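PDB 5K9Z: putative short-chain dehydrogenase/reductase from Burkholderia xenovorans, which probably catalyses NAD(P)-dependent oxidation of alcohols or reduction of carbonyls, as other short-chain dehydrogenases/reductases do. Local coordinates for residues D68-D80 and G118-A131. Sequence-based numbering, arbitrary orientation.
Sequences DVSVEAQVAAAVD and GVLLDGVFYGIKHA. With GOL (glycerol), chain H.
Glu72, in the first turn of helix 72-86, meets both Tyr126 and His130 of helix 110-138 and illustrates how one side chain can be apolar at its root and ionic at its end. Its CB lies over the centre of the Tyr126 ring, a CH-pi contact 3.5 Å from the centroid. With CG anti to the backbone N (chi1 176°) and the chain extended beyond it, the carboxylate runs past the ring to His130 and Lys129. There Glu72 OE2 accepts two bonds: it offers its syn lone pair to Lys129 NZ, 2.7 Å away, while His130 NE2 donates on the anti side with an N-H...O angle of 162°. Ala76 CB packs over one face of the imidazole, and ND1 is hydrogen-bonded to O1 of a glycerol, probably from the crystallisation liquor.

Packing is tightest where the second helix has glycines. Val69 O lies 3.2 Å from Gly123 CA in a CA-H...O contact. Val75 CG1 rests 3.6 Å from Gly127 CA, and Val79 continues this buried pairing toward Ala131. The other flank is looser and wetter: the Glu72-Lys129 salt bridge closes the outer side between partly exposed residues, and a water joins Ser70 O, Tyr126 OH and Asp122 OD2.

The axes of 72-80 and 118-131 approach to 9.0 Å and cross at -37°, running broadly the same way. From the far side of helix 110-138, Val124 and Ile128 reach strands 91-94 and 141-146. Such side-by-side helices, following strands 63-66 and 91-94 on one face of a parallel sheet of order 3-2-1-4-5-6-7, are typical of the Rossmann fold of short-chain dehydrogenases/reductases.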
# COMPACT_ATOMS: atom_id res chain seq x y z
N ASP C 68 7.84 -0.38 -31.38
CA ASP C 68 8.58 0.21 -30.28
C ASP C 68 7.61 1.11 -29.51
O ASP C 68 7.27 2.20 -29.99
CB ASP C 68 9.77 1.00 -30.83
CG ASP C 68 10.60 1.66 -29.76
OD1 ASP C 68 10.15 1.78 -28.60
OD2 ASP C 68 11.72 2.08 -30.09
N VAL C 69 7.19 0.67 -28.31
CA VAL C 69 6.16 1.40 -27.59
C VAL C 69 6.62 2.77 -27.10
O VAL C 69 5.78 3.60 -26.74
CB VAL C 69 5.60 0.60 -26.38
CG1 VAL C 69 5.02 -0.71 -26.85
CG2 VAL C 69 6.67 0.37 -25.31
N SER C 70 7.91 3.06 -27.15
CA SER C 70 8.32 4.42 -26.81
C SER C 70 7.97 5.43 -27.91
O SER C 70 8.10 6.63 -27.66
CB SER C 70 9.82 4.49 -26.53
OG SER C 70 10.58 4.27 -27.70
N VAL C 71 7.51 4.97 -29.07
CA VAL C 71 7.17 5.83 -30.21
C VAL C 71 5.66 5.81 -30.40
O VAL C 71 5.10 4.79 -30.82
CB VAL C 71 7.86 5.38 -31.51
CG1 VAL C 71 7.52 6.34 -32.67
CG2 VAL C 71 9.36 5.26 -31.29
N GLU C 72 5.01 6.94 -30.11
CA GLU C 72 3.55 6.95 -30.13
C GLU C 72 3.00 6.48 -31.47
O GLU C 72 2.03 5.71 -31.53
CB GLU C 72 3.02 8.36 -29.83
CG GLU C 72 1.51 8.39 -29.94
CD GLU C 72 0.91 9.75 -29.69
OE1 GLU C 72 1.65 10.75 -29.73
OE2 GLU C 72 -0.31 9.81 -29.45
N ALA C 73 3.63 6.92 -32.57
CA ALA C 73 3.13 6.59 -33.90
C ALA C 73 3.13 5.09 -34.13
O ALA C 73 2.26 4.56 -34.83
CB ALA C 73 3.99 7.28 -34.97
N GLN C 74 4.13 4.39 -33.59
CA GLN C 74 4.17 2.94 -33.77
C GLN C 74 3.09 2.24 -32.95
O GLN C 74 2.50 1.25 -33.40
CB GLN C 74 5.56 2.42 -33.42
CG GLN C 74 6.63 2.92 -34.40
CD GLN C 74 7.97 2.28 -34.16
OE1 GLN C 74 8.05 1.16 -33.65
NE2 GLN C 74 9.03 2.98 -34.54
N VAL C 75 2.81 2.75 -31.75
CA VAL C 75 1.72 2.19 -30.95
C VAL C 75 0.39 2.41 -31.66
O VAL C 75 -0.42 1.48 -31.79
CB VAL C 75 1.72 2.82 -29.54
CG1 VAL C 75 0.49 2.40 -28.75
CG2 VAL C 75 3.02 2.46 -28.79
N ALA C 76 0.17 3.62 -32.18
CA ALA C 76 -1.07 3.91 -32.90
C ALA C 76 -1.19 3.00 -34.12
O ALA C 76 -2.28 2.51 -34.43
CB ALA C 76 -1.10 5.38 -33.31
N ALA C 77 -0.07 2.78 -34.82
CA ALA C 77 -0.07 1.93 -36.02
C ALA C 77 -0.37 0.48 -35.68
O ALA C 77 -0.97 -0.23 -36.49
CB ALA C 77 1.28 2.05 -36.75
N ALA C 78 0.08 -0.01 -34.51
CA ALA C 78 -0.25 -1.38 -34.11
C ALA C 78 -1.75 -1.53 -33.84
O ALA C 78 -2.36 -2.54 -34.21
CB ALA C 78 0.56 -1.79 -32.88
N VAL C 79 -2.35 -0.55 -33.15
CA VAL C 79 -3.81 -0.55 -32.97
C VAL C 79 -4.51 -0.56 -34.33
O VAL C 79 -5.45 -1.34 -34.56
CB VAL C 79 -4.25 0.66 -32.13
CG1 VAL C 79 -5.78 0.84 -32.19
CG2 VAL C 79 -3.80 0.49 -30.69
N ASP C 80 -4.09 0.32 -35.25
CA ASP C 80 -4.70 0.36 -36.57
C ASP C 80 -4.56 -0.98 -37.28
O ASP C 80 -5.48 -1.41 -38.00
CB ASP C 80 -4.10 1.48 -37.42
CG ASP C 80 -4.58 2.86 -37.01
OD1 ASP C 80 -5.66 2.97 -36.39
OD2 ASP C 80 -3.88 3.85 -37.31
N GLY C 118 10.36 6.54 -21.14
CA GLY C 118 9.79 6.47 -22.48
C GLY C 118 9.15 5.12 -22.75
O GLY C 118 8.05 5.04 -23.31
N VAL C 119 9.81 4.05 -22.31
CA VAL C 119 9.29 2.70 -22.47
C VAL C 119 8.22 2.39 -21.41
O VAL C 119 7.13 1.90 -21.72
CB VAL C 119 10.44 1.67 -22.42
CG1 VAL C 119 9.89 0.27 -22.52
CG2 VAL C 119 11.52 1.95 -23.52
N LEU C 120 8.56 2.61 -20.14
CA LEU C 120 7.73 2.09 -19.06
C LEU C 120 6.52 2.95 -18.74
O LEU C 120 5.56 2.44 -18.14
CB LEU C 120 8.57 1.88 -17.79
CG LEU C 120 9.68 0.81 -17.93
CD1 LEU C 120 10.48 0.61 -16.64
CD2 LEU C 120 9.12 -0.52 -18.40
N LEU C 121 6.56 4.23 -19.07
CA LEU C 121 5.45 5.13 -18.77
C LEU C 121 4.85 5.72 -20.04
O LEU C 121 3.64 5.57 -20.27
CB LEU C 121 5.91 6.26 -17.83
CG LEU C 121 4.89 7.38 -17.57
CD1 LEU C 121 3.56 6.82 -17.08
CD2 LEU C 121 5.45 8.39 -16.56
N ASP C 122 5.65 6.39 -20.89
CA ASP C 122 5.09 6.98 -22.11
C ASP C 122 4.42 5.91 -22.95
O ASP C 122 3.32 6.13 -23.48
CB ASP C 122 6.19 7.67 -22.93
CG ASP C 122 6.84 8.83 -22.20
OD1 ASP C 122 6.28 9.35 -21.22
OD2 ASP C 122 7.98 9.18 -22.59
N GLY C 123 5.06 4.74 -23.06
CA GLY C 123 4.49 3.65 -23.84
C GLY C 123 3.12 3.22 -23.34
O GLY C 123 2.25 2.82 -24.12
N VAL C 124 2.93 3.25 -22.03
CA VAL C 124 1.61 2.90 -21.48
C VAL C 124 0.59 3.98 -21.81
O VAL C 124 -0.56 3.68 -22.16
CB VAL C 124 1.71 2.66 -19.97
CG1 VAL C 124 0.34 2.44 -19.39
CG2 VAL C 124 2.62 1.49 -19.69
N PHE C 125 0.98 5.25 -21.67
CA PHE C 125 0.09 6.35 -22.05
C PHE C 125 -0.34 6.25 -23.51
O PHE C 125 -1.53 6.39 -23.83
CB PHE C 125 0.76 7.69 -21.77
CG PHE C 125 0.14 8.85 -22.51
CD1 PHE C 125 -1.19 9.21 -22.29
CD2 PHE C 125 0.88 9.59 -23.42
CE1 PHE C 125 -1.75 10.28 -22.99
CE2 PHE C 125 0.33 10.66 -24.11
CZ PHE C 125 -0.98 11.01 -23.89
N TYR C 126 0.62 6.03 -24.41
CA TYR C 126 0.27 5.92 -25.83
C TYR C 126 -0.67 4.75 -26.06
O TYR C 126 -1.64 4.86 -26.82
CB TYR C 126 1.53 5.75 -26.70
CG TYR C 126 2.59 6.82 -26.58
CD1 TYR C 126 2.25 8.15 -26.36
CD2 TYR C 126 3.94 6.50 -26.66
CE1 TYR C 126 3.21 9.12 -26.23
CE2 TYR C 126 4.93 7.48 -26.55
CZ TYR C 126 4.55 8.78 -26.33
OH TYR C 126 5.51 9.76 -26.20
N GLY C 127 -0.40 3.61 -25.41
CA GLY C 127 -1.26 2.46 -25.57
C GLY C 127 -2.67 2.69 -25.04
O GLY C 127 -3.65 2.28 -25.66
N ILE C 128 -2.79 3.32 -23.87
CA ILE C 128 -4.13 3.62 -23.36
C ILE C 128 -4.82 4.60 -24.31
O ILE C 128 -5.98 4.40 -24.69
CB ILE C 128 -4.06 4.17 -21.93
CG1 ILE C 128 -3.51 3.11 -20.97
CG2 ILE C 128 -5.47 4.65 -21.45
CD1 ILE C 128 -3.26 3.64 -19.59
N LYS C 129 -4.11 5.64 -24.71
CA LYS C 129 -4.72 6.65 -25.58
C LYS C 129 -5.28 6.02 -26.85
O LYS C 129 -6.46 6.19 -27.17
CB LYS C 129 -3.69 7.72 -25.92
CG LYS C 129 -4.15 8.72 -26.99
CD LYS C 129 -3.06 9.74 -27.23
CE LYS C 129 -3.38 10.62 -28.45
NZ LYS C 129 -2.27 11.58 -28.70
N HIS C 130 -4.46 5.26 -27.58
CA HIS C 130 -4.90 4.78 -28.89
C HIS C 130 -5.82 3.57 -28.79
O HIS C 130 -6.75 3.44 -29.60
CB HIS C 130 -3.70 4.55 -29.79
CG HIS C 130 -3.01 5.84 -30.12
ND1 HIS C 130 -3.48 6.68 -31.10
CD2 HIS C 130 -1.98 6.48 -29.52
CE1 HIS C 130 -2.73 7.77 -31.14
NE2 HIS C 130 -1.81 7.67 -30.19
N ALA C 131 -5.60 2.66 -27.83
CA ALA C 131 -6.58 1.59 -27.64
C ALA C 131 -7.95 2.16 -27.27
O ALA C 131 -8.99 1.71 -27.79
CB ALA C 131 -6.10 0.61 -26.56
C1 GOL H . -5.48 5.03 -33.28
O1 GOL H . -5.10 6.37 -33.09
C2 GOL H . -6.88 5.05 -33.87
O2 GOL H . -6.82 4.85 -35.26
C3 GOL H . -7.76 4.00 -33.19
O3 GOL H . -9.08 4.15 -33.69
O HOH W 1 8.10 8.60 -25.76